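Local coordinates for protein rutinosidase (Aspergillus niger, PDB 6I1A) that hydrolyses rutinosides such as rutin as a secreted family 5 glycoside hydrolase, and is probably related in activity to the exo-1,3-beta-glucanases, at residues Lys82-Gly87 with Tyr128-Ile133; Ile134-Leu139 with Asp172-Phe177; Leu146-Ala151 with Pro191-Ala196. All blocks are in the same frame, centred on the assembly; numbering follows the deposited sequence.

Contact 1 (Lys82-Gly87 with Tyr128-Ile133); sequences KLASGG and YNMHII. With EDO (1,2-ethanediol), chain L.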
loop_
_atom_site.group_PDB
_atom_site.type_symbol
_atom_site.label_atom_id
_atom_site.label_comp_id
_atom_site.label_asym_id
_atom_site.label_seq_id
_atom_site.Cartn_x
_atom_site.Cartn_y
_atom_site.Cartn_z
ATOM N N LYS A 82 13.715 33.142 9.982
ATOM C CA LYS A 82 14.237 31.872 10.568
ATOM C C LYS A 82 14.246 30.760 9.515
ATOM O O LYS A 82 15.237 30.020 9.332
ATOM C CB LYS A 82 13.388 31.455 11.733
ATOM C CG LYS A 82 13.956 30.209 12.407
ATOM C CD LYS A 82 13.175 29.744 13.523
ATOM C CE LYS A 82 12.835 30.774 14.585
ATOM N NZ LYS A 82 11.877 30.225 15.587
ATOM N N LEU A 83 13.150 30.652 8.758
ATOM C CA LEU A 83 13.086 29.633 7.686
ATOM C C LEU A 83 14.180 29.865 6.655
ATOM O O LEU A 83 14.838 28.904 6.208
ATOM C CB LEU A 83 11.680 29.711 7.070
ATOM C CG LEU A 83 10.556 29.255 7.984
ATOM C CD1 LEU A 83 9.198 29.649 7.430
ATOM C CD2 LEU A 83 10.612 27.768 8.256
ATOM N N ALA A 84 14.404 31.098 6.205
ATOM C CA ALA A 84 15.456 31.424 5.245
ATOM C C ALA A 84 16.834 31.016 5.798
ATOM O O ALA A 84 17.664 30.479 5.061
ATOM C CB ALA A 84 15.445 32.902 4.932
ATOM N N SER A 85 17.034 31.230 7.086
ATOM C CA SER A 85 18.335 30.915 7.747
ATOM C C SER A 85 18.554 29.405 7.690
ATOM O O SER A 85 19.736 28.986 7.747
ATOM C CB SER A 85 18.413 31.476 9.167
ATOM O OG SER A 85 17.773 30.638 10.139
ATOM N N GLY A 86 17.489 28.607 7.671
ATOM C CA GLY A 86 17.598 27.136 7.536
ATOM C C GLY A 86 17.658 26.665 6.089
ATOM O O GLY A 86 17.640 25.432 5.889
ATOM N N GLY A 87 17.697 27.530 5.068
ATOM C CA GLY A 87 17.824 27.180 3.650
ATOM C C GLY A 87 16.457 27.039 2.913
ATOM O O GLY A 87 16.475 26.501 1.795
ATOM N N TYR A 128 14.114 37.331 -0.015
ATOM C CA TYR A 128 14.800 36.054 -0.269
ATOM C C TYR A 128 14.492 35.414 -1.627
ATOM O O TYR A 128 15.049 34.348 -1.914
ATOM C CB TYR A 128 14.423 35.078 0.840
ATOM C CG TYR A 128 14.770 35.545 2.215
ATOM C CD1 TYR A 128 16.091 35.689 2.612
ATOM C CD2 TYR A 128 13.808 35.943 3.115
ATOM C CE1 TYR A 128 16.404 36.163 3.876
ATOM C CE2 TYR A 128 14.115 36.403 4.398
ATOM C CZ TYR A 128 15.431 36.529 4.763
ATOM O OH TYR A 128 15.782 36.948 6.041
ATOM N N ASN A 129 13.631 36.028 -2.427
ATOM C CA ASN A 129 13.226 35.495 -3.738
ATOM C C ASN A 129 12.614 34.077 -3.579
ATOM O O ASN A 129 12.849 33.210 -4.438
ATOM C CB ASN A 129 14.355 35.476 -4.755
ATOM C CG ASN A 129 13.823 35.277 -6.164
ATOM O OD1 ASN A 129 12.690 35.674 -6.448
ATOM N ND2 ASN A 129 14.622 34.673 -7.018
ATOM N N MET A 130 11.918 33.835 -2.473
ATOM C CA MET A 130 11.222 32.530 -2.292
ATOM C C MET A 130 10.121 32.376 -3.364
ATOM O O MET A 130 9.545 33.413 -3.796
ATOM C CB MET A 130 10.599 32.397 -0.914
ATOM C CG MET A 130 11.660 32.382 0.210
ATOM S SD MET A 130 10.956 31.764 1.710
ATOM C CE MET A 130 12.317 32.086 2.856
ATOM N N HIS A 131 9.818 31.126 -3.707
ATOM C CA HIS A 131 8.640 30.787 -4.573
ATOM C C HIS A 131 7.455 30.487 -3.670
ATOM O O HIS A 131 7.692 29.879 -2.610
ATOM C CB HIS A 131 8.965 29.638 -5.522
ATOM C CG HIS A 131 7.961 29.454 -6.634
ATOM N ND1 HIS A 131 7.872 30.319 -7.697
ATOM C CD2 HIS A 131 6.910 28.577 -6.750
ATOM C CE1 HIS A 131 6.873 29.922 -8.479
ATOM N NE2 HIS A 131 6.265 28.907 -7.923
ATOM N N ILE A 132 6.265 30.910 -4.042
ATOM C CA ILE A 132 5.054 30.798 -3.238
ATOM C C ILE A 132 4.093 29.850 -3.934
ATOM O O ILE A 132 3.676 30.158 -5.069
ATOM C CB ILE A 132 4.403 32.157 -2.980
ATOM C CG1 ILE A 132 5.399 33.225 -2.491
ATOM C CG2 ILE A 132 3.247 32.011 -2.053
ATOM C CD1 ILE A 132 5.984 32.950 -1.095
ATOM N N ILE A 133 3.649 28.816 -3.252
ATOM C CA ILE A 133 2.525 27.974 -3.722
ATOM C C ILE A 133 1.259 28.370 -2.973
ATOM O O ILE A 133 1.234 28.255 -1.741
ATOM C CB ILE A 133 2.774 26.493 -3.525
ATOM C CG1 ILE A 133 4.028 26.037 -4.273
ATOM C CG2 ILE A 133 1.558 25.627 -3.886
ATOM C CD1 ILE A 133 4.597 24.734 -3.745
HETATM C C1 EDO L . 16.206 23.427 4.009
HETATM O O1 EDO L . 15.769 23.610 5.289
HETATM C C2 EDO L . 17.417 22.608 3.886
HETATM O O2 EDO L . 17.655 22.344 2.485
#
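The methyl group of Ala84 is the centre of this small contact, with the ring of Tyr128 lying over it and Met130 CE also touching it. At CB the Tyr128 chain turns so that CG stands anti to the carbonyl carbon, chi1 -59°, which brings one ring face over helix 77-85. CG itself is 3.9 Å from Ala84 CB. Farther along the ring CD1 closes to 3.7 Å from the same Ala84 CB, and CE1 comes nearest, at 3.6 Å. All six ring carbons are thus almost equally far from the methyl. Ala84 CB stands 3.5 Å from the ring centroid and 8° off the normal, a well-centred CH-pi contact. At the tip, the Tyr128 hydroxyl is hydrogen-bonded to Asp81, one turn back in the helix, which fixes the far end of the ring.

In the TIM-barrel fold of this family, the contact joins the C-terminal ends of two successive outer helices, 77-85 and 113-128, at the barrel end where strands 90-95 and 131-136 begin. Met130, just before its strand, reaches the same methyl from another direction: its extended chain places CE 3.8 Å from Ala84 CB. Helix 77-85 stops in a Schellman motif, with Gly87 at positive phi and Gly87 N bonded to Ala84 O at 2.9 Å. The Gly86 carbonyl takes a hydrogen bond from O1 of an ethanediol molecule, 2.7 Å from Gly86 O.

Contact 2 (Ile134-Leu139 with Asp172-Phe177); sequences IDTHSL and DQVINF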
loop_
_atom_site.group_PDB
_atom_site.type_symbol
_atom_site.label_atom_id
_atom_site.label_comp_id
_atom_site.label_asym_id
_atom_site.label_seq_id
_atom_site.Cartn_x
_atom_site.Cartn_y
_atom_site.Cartn_z
ATOM N N ILE A 134 0.234 28.898 -3.658
ATOM C CA ILE A 134 -1.038 29.236 -3.030
ATOM C C ILE A 134 -1.974 28.027 -3.194
ATOM O O ILE A 134 -2.278 27.638 -4.349
ATOM C CB ILE A 134 -1.682 30.529 -3.572
ATOM C CG1 ILE A 134 -0.757 31.731 -3.391
ATOM C CG2 ILE A 134 -3.038 30.722 -2.914
ATOM C CD1 ILE A 134 -1.278 32.979 -4.084
ATOM N N ASP A 135 -2.351 27.396 -2.089
ATOM C CA ASP A 135 -3.175 26.188 -2.091
ATOM C C ASP A 135 -4.570 26.512 -1.572
ATOM O O ASP A 135 -4.717 26.991 -0.429
ATOM C CB ASP A 135 -2.432 25.169 -1.215
ATOM C CG ASP A 135 -3.289 24.082 -0.619
ATOM O OD1 ASP A 135 -4.253 23.589 -1.226
ATOM O OD2 ASP A 135 -2.877 23.651 0.505
ATOM N N THR A 136 -5.602 26.230 -2.365
ATOM C CA THR A 136 -6.989 26.282 -1.897
ATOM C C THR A 136 -7.311 24.934 -1.247
ATOM O O THR A 136 -7.707 23.992 -1.971
ATOM C CB THR A 136 -7.951 26.728 -3.005
ATOM O OG1 THR A 136 -7.802 25.875 -4.121
ATOM C CG2 THR A 136 -7.597 28.129 -3.437
ATOM N N HIS A 137 -7.030 24.839 0.061
ATOM C CA HIS A 137 -7.015 23.562 0.780
ATOM C C HIS A 137 -8.399 22.952 0.891
ATOM O O HIS A 137 -8.542 21.715 0.813
ATOM C CB HIS A 137 -6.409 23.835 2.165
ATOM C CG HIS A 137 -5.584 22.732 2.734
ATOM N ND1 HIS A 137 -4.461 22.299 2.103
ATOM C CD2 HIS A 137 -5.625 22.141 3.965
ATOM C CE1 HIS A 137 -3.880 21.411 2.888
ATOM N NE2 HIS A 137 -4.547 21.289 4.023
ATOM N N SER A 138 -9.413 23.811 1.015
ATOM C CA SER A 138 -10.829 23.424 0.974
ATOM C C SER A 138 -11.491 24.040 -0.257
ATOM O O SER A 138 -11.046 25.099 -0.712
ATOM C CB SER A 138 -11.573 23.870 2.224
ATOM O OG SER A 138 -11.222 25.191 2.607
ATOM N N LEU A 139 -12.568 23.415 -0.691
ATOM C CA LEU A 139 -13.445 24.012 -1.749
ATOM C C LEU A 139 -14.881 23.878 -1.272
ATOM O O LEU A 139 -15.222 23.040 -0.441
ATOM C CB LEU A 139 -13.275 23.307 -3.090
ATOM C CG LEU A 139 -11.904 23.441 -3.744
ATOM C CD1 LEU A 139 -11.824 22.567 -4.988
ATOM C CD2 LEU A 139 -11.589 24.911 -4.053
ATOM N N ASP A 172 -10.664 32.173 -9.789
ATOM C CA ASP A 172 -10.526 33.497 -10.411
ATOM C C ASP A 172 -9.919 34.494 -9.430
ATOM O O ASP A 172 -9.096 35.379 -9.846
ATOM C CB ASP A 172 -11.875 34.034 -10.875
ATOM C CG ASP A 172 -12.385 33.396 -12.164
ATOM O OD1 ASP A 172 -11.590 32.806 -12.901
ATOM O OD2 ASP A 172 -13.621 33.510 -12.430
ATOM N N GLN A 173 -10.302 34.453 -8.164
ATOM C CA GLN A 173 -9.740 35.380 -7.144
ATOM C C GLN A 173 -8.265 35.094 -6.943
ATOM O O GLN A 173 -7.480 36.062 -6.801
ATOM C CB GLN A 173 -10.512 35.293 -5.832
ATOM C CG GLN A 173 -11.933 35.775 -5.942
ATOM C CD GLN A 173 -11.979 37.235 -6.323
ATOM O OE1 GLN A 173 -11.280 38.082 -5.746
ATOM N NE2 GLN A 173 -12.873 37.515 -7.259
ATOM N N VAL A 174 -7.863 33.837 -6.933
ATOM C CA VAL A 174 -6.425 33.503 -6.739
ATOM C C VAL A 174 -5.632 33.996 -7.952
ATOM O O VAL A 174 -4.554 34.597 -7.796
ATOM C CB VAL A 174 -6.205 32.008 -6.481
ATOM C CG1 VAL A 174 -4.715 31.721 -6.354
ATOM C CG2 VAL A 174 -6.967 31.590 -5.228
ATOM N N ILE A 175 -6.141 33.754 -9.174
ATOM C CA ILE A 175 -5.458 34.249 -10.408
ATOM C C ILE A 175 -5.317 35.758 -10.325
ATOM O O ILE A 175 -4.201 36.272 -10.610
ATOM C CB ILE A 175 -6.231 33.848 -11.673
ATOM C CG1 ILE A 175 -6.229 32.328 -11.891
ATOM C CG2 ILE A 175 -5.663 34.584 -12.891
ATOM C CD1 ILE A 175 -7.250 31.831 -12.884
ATOM N N ASN A 176 -6.366 36.432 -9.944
ATOM C CA ASN A 176 -6.315 37.927 -9.839
ATOM C C ASN A 176 -5.281 38.351 -8.792
ATOM O O ASN A 176 -4.515 39.296 -9.007
ATOM C CB ASN A 176 -7.676 38.530 -9.488
ATOM C CG ASN A 176 -7.656 40.037 -9.416
ATOM O OD1 ASN A 176 -7.466 40.673 -10.474
ATOM N ND2 ASN A 176 -7.817 40.586 -8.226
ATOM N N PHE A 177 -5.209 37.644 -7.653
ATOM C CA PHE A 177 -4.195 37.956 -6.618
ATOM C C PHE A 177 -2.793 37.845 -7.245
ATOM O O PHE A 177 -1.936 38.721 -7.005
ATOM C CB PHE A 177 -4.387 36.965 -5.474
ATOM C CG PHE A 177 -3.417 37.157 -4.327
ATOM C CD1 PHE A 177 -2.132 36.639 -4.397
ATOM C CD2 PHE A 177 -3.815 37.802 -3.181
ATOM C CE1 PHE A 177 -1.237 36.817 -3.345
ATOM C CE2 PHE A 177 -2.926 37.990 -2.117
ATOM C CZ PHE A 177 -1.660 37.501 -2.202
#
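Strand 134-136 and helix 172-177 run nearly antiparallel, 169° between their directions and 10.5 Å apart at closest approach of the axes, with Ile134 opposite Val174. They belong to one beta-alpha-beta crossover of the TIM barrel, in which strand 131-136 is followed by helix 161-179 and then by the neighbouring parallel strand 187-190. Across the gap Ile134 and Val174 meet tip to tip, with Ile134 CG2 4.0 Å from Val174 CG1. The other methyl of Val174 serves the next outward-facing strand residue: CG2 is 3.9 Å from Thr136 CG2. With its OG1 held between N and carbonyl carbon (chi1 55°), Thr136 presents that methyl to the helix, while OG1 makes a weak hydrogen bond to Glu190 O. Phe177, one turn after Val174, receives the end of Ile134, whose CD1 approaches the ring obliquely, 3.8 Å from Phe177 CD1; Trp100 meets the same ring edge-to-face.

Asp135 alternates with these residues and points away from the helix. There His137 ND1 donates to Asp135 OD2 over 2.6 Å, arriving on the syn side and 19° out of the carboxylate plane.

Contact 3 (Leu146-Ala151 with Pro191-Ala196); sequences LTIGEA and PINEPA. With EDO (1,2-ethanediol), chain I; EDO (1,2-ethanediol), chain K; EDO (1,2-ethanediol), chain V.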
loop_
_atom_site.group_PDB
_atom_site.type_symbol
_atom_site.label_atom_id
_atom_site.label_comp_id
_atom_site.label_asym_id
_atom_site.label_seq_id
_atom_site.Cartn_x
_atom_site.Cartn_y
_atom_site.Cartn_z
ATOM N N LEU A 146 -13.296 15.736 5.527
ATOM C CA LEU A 146 -12.402 16.088 6.624
ATOM C C LEU A 146 -12.439 17.599 6.824
ATOM O O LEU A 146 -12.800 18.346 5.861
ATOM C CB LEU A 146 -10.957 15.663 6.360
ATOM C CG LEU A 146 -10.781 14.157 6.193
ATOM C CD1 LEU A 146 -9.421 13.875 5.614
ATOM C CD2 LEU A 146 -11.014 13.392 7.522
ATOM N N THR A 147 -11.961 18.068 7.989
ATOM C CA THR A 147 -11.919 19.536 8.229
ATOM C C THR A 147 -11.141 20.246 7.115
ATOM O O THR A 147 -11.545 21.358 6.674
ATOM C CB THR A 147 -11.250 19.845 9.593
ATOM O OG1 THR A 147 -11.263 21.264 9.810
ATOM C CG2 THR A 147 -9.860 19.274 9.727
ATOM N N ILE A 148 -10.070 19.646 6.627
ATOM C CA ILE A 148 -9.184 20.310 5.667
ATOM C C ILE A 148 -9.933 20.541 4.334
ATOM O O ILE A 148 -9.594 21.515 3.640
ATOM C CB ILE A 148 -7.889 19.545 5.445
ATOM C CG1 ILE A 148 -8.122 18.088 5.091
ATOM C CG2 ILE A 148 -7.022 19.665 6.704
ATOM C CD1 ILE A 148 -6.886 17.362 4.524
ATOM N N GLY A 149 -10.928 19.722 3.983
ATOM C CA GLY A 149 -11.632 19.805 2.710
ATOM C C GLY A 149 -12.775 20.817 2.754
ATOM O O GLY A 149 -13.279 21.145 1.647
ATOM N N GLU A 150 -13.229 21.187 3.945
ATOM C CA GLU A 150 -14.267 22.220 4.247
ATOM C C GLU A 150 -14.722 21.968 5.693
ATOM O O GLU A 150 -14.823 22.914 6.482
ATOM C CB GLU A 150 -15.518 22.140 3.363
ATOM C CG GLU A 150 -16.604 23.122 3.852
ATOM C CD GLU A 150 -17.796 23.165 2.926
ATOM O OE1 GLU A 150 -18.609 22.225 2.845
ATOM O OE2 GLU A 150 -17.906 24.201 2.201
ATOM N N ALA A 151 -15.123 20.745 6.002
ATOM C CA ALA A 151 -15.684 20.352 7.314
ATOM C C ALA A 151 -15.798 18.838 7.399
ATOM O O ALA A 151 -15.973 18.136 6.382
ATOM C CB ALA A 151 -17.049 20.960 7.519
ATOM N N PRO A 191 -5.050 24.237 -6.992
ATOM C CA PRO A 191 -6.491 24.477 -6.842
ATOM C C PRO A 191 -7.313 23.433 -6.089
ATOM O O PRO A 191 -8.522 23.597 -5.921
ATOM C CB PRO A 191 -6.913 24.494 -8.335
ATOM C CG PRO A 191 -6.039 23.491 -8.984
ATOM C CD PRO A 191 -4.687 23.781 -8.329
ATOM N N ILE A 192 -6.654 22.375 -5.617
ATOM C CA ILE A 192 -7.359 21.384 -4.776
ATOM C C ILE A 192 -6.315 20.686 -3.907
ATOM O O ILE A 192 -5.125 20.648 -4.281
ATOM C CB ILE A 192 -8.171 20.377 -5.639
ATOM C CG1 ILE A 192 -9.283 19.671 -4.836
ATOM C CG2 ILE A 192 -7.280 19.385 -6.351
ATOM C CD1 ILE A 192 -10.363 19.061 -5.752
ATOM N N ASN A 193 -6.794 20.118 -2.796
ATOM C CA ASN A 193 -5.920 19.371 -1.860
ATOM C C ASN A 193 -6.629 18.122 -1.398
ATOM O O ASN A 193 -7.745 18.202 -0.846
ATOM C CB ASN A 193 -5.592 20.247 -0.667
ATOM C CG ASN A 193 -4.673 19.521 0.292
ATOM O OD1 ASN A 193 -3.478 19.425 0.026
ATOM N ND2 ASN A 193 -5.228 19.013 1.400
ATOM N N GLU A 194 -6.043 16.942 -1.639
ATOM C CA GLU A 194 -6.492 15.641 -1.121
ATOM C C GLU A 194 -7.994 15.418 -1.325
ATOM O O GLU A 194 -8.706 15.029 -0.389
ATOM C CB GLU A 194 -6.055 15.464 0.333
ATOM C CG GLU A 194 -4.569 15.453 0.512
ATOM C CD GLU A 194 -4.137 15.251 1.961
ATOM O OE1 GLU A 194 -4.962 14.978 2.854
ATOM O OE2 GLU A 194 -2.855 15.211 2.172
ATOM N N PRO A 195 -8.492 15.526 -2.578
ATOM C CA PRO A 195 -9.871 15.119 -2.828
ATOM C C PRO A 195 -10.012 13.616 -2.584
ATOM O O PRO A 195 -9.136 12.818 -2.981
ATOM C CB PRO A 195 -10.079 15.487 -4.318
ATOM C CG PRO A 195 -8.675 15.414 -4.905
ATOM C CD PRO A 195 -7.773 15.890 -3.799
ATOM N N ALA A 196 -11.116 13.191 -1.983
ATOM C CA ALA A 196 -11.368 11.774 -1.662
ATOM C C ALA A 196 -12.863 11.571 -1.521
ATOM O O ALA A 196 -13.468 12.286 -0.736
ATOM C CB ALA A 196 -10.621 11.399 -0.427
HETATM C C1 EDO I . -11.331 15.850 11.109
HETATM O O1 EDO I . -12.196 16.212 10.074
HETATM C C2 EDO I . -11.618 14.502 11.539
HETATM O O2 EDO I . -12.869 14.384 12.213
HETATM C C1 EDO K . -3.721 13.918 5.871
HETATM O O1 EDO K . -4.261 15.086 5.322
HETATM C C2 EDO K . -2.325 13.726 5.390
HETATM O O2 EDO K . -2.241 13.314 3.997
HETATM C C1 EDO V . -20.252 26.144 1.173
HETATM O O1 EDO V . -21.215 26.632 0.198
HETATM C C2 EDO V . -20.761 25.272 2.315
HETATM O O2 EDO V . -20.967 23.833 2.041
#
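Ile148 reaches from the 3-10 turn 147-149 to Asn193 and Glu194, in the loop that follows strand 187-190. At the start of that loop, the Pro191 carbonyl accepts a hydrogen bond from Tyr222 and the proline ring packs on helix 213-233, as does Ile192, so this end of the loop lies against helix 213-233. Asn193 then points toward the 3-10 turn: its amide ND2 is 3.9 Å from Ile148 CD1, a simple van der Waals touch, while OD1 is bonded to Arg92.

Glu194 follows in a left-handed backbone conformation, with its N bonded to Gln242. Its extended side chain crosses the end of Ile148, and OE1 lies 3.5 Å from Ile148 CD1. With CG1 of Ile148 between the backbone N and the carbonyl carbon (chi1 52°) and the chain extended beyond it, CD1 is carried to the carboxylate. An ethanediol molecule, probably from the crystallisation liquor, spans both carboxylate oxygens: its O1 donates to Glu194 OE1 at 2.6 Å and its O2 to Glu194 OE2 at 2.7 Å. OE2 also bonds His266. Pro195 turns away, its carbonyl held by Ser244, and Ala196 pairs through its backbone with Val143.

The Asn-Glu-Pro sequence is the motif that in family 5 hydrolases carries the acid/base glutamate, consistent with such a role for Glu194. Its two carboxylate oxygens can take a pair of hydroxyls, consistent with a place where sugar hydroxyls might lie, while the Ile148 methyl packs beside OE1.

Overall arrangement
The three contacts follow the barrel from one end to the other. Contact 1 lies where strand 131-136 begins, contact 2 on its outer side farther along, and contact 3 in the loops beyond the strand ends, around the probable active-site residue Glu194. The centres of contacts 1 and 2, which adjoin on strand 131-136, are 21 Å apart; those of contacts 1 and 3 are 26 Å apart, on opposite sides of the chain's centre. Contacts 2 and 3, centres 13 Å apart, touch directly: Thr136 OG1 is 3.0 Å from Pro191 O, and His137 CE1 is 3.1 Å from Asn193 ND2. Their segments alternate along the chain, so the strand end packed on helix 161-179 leads into the loops around Glu194.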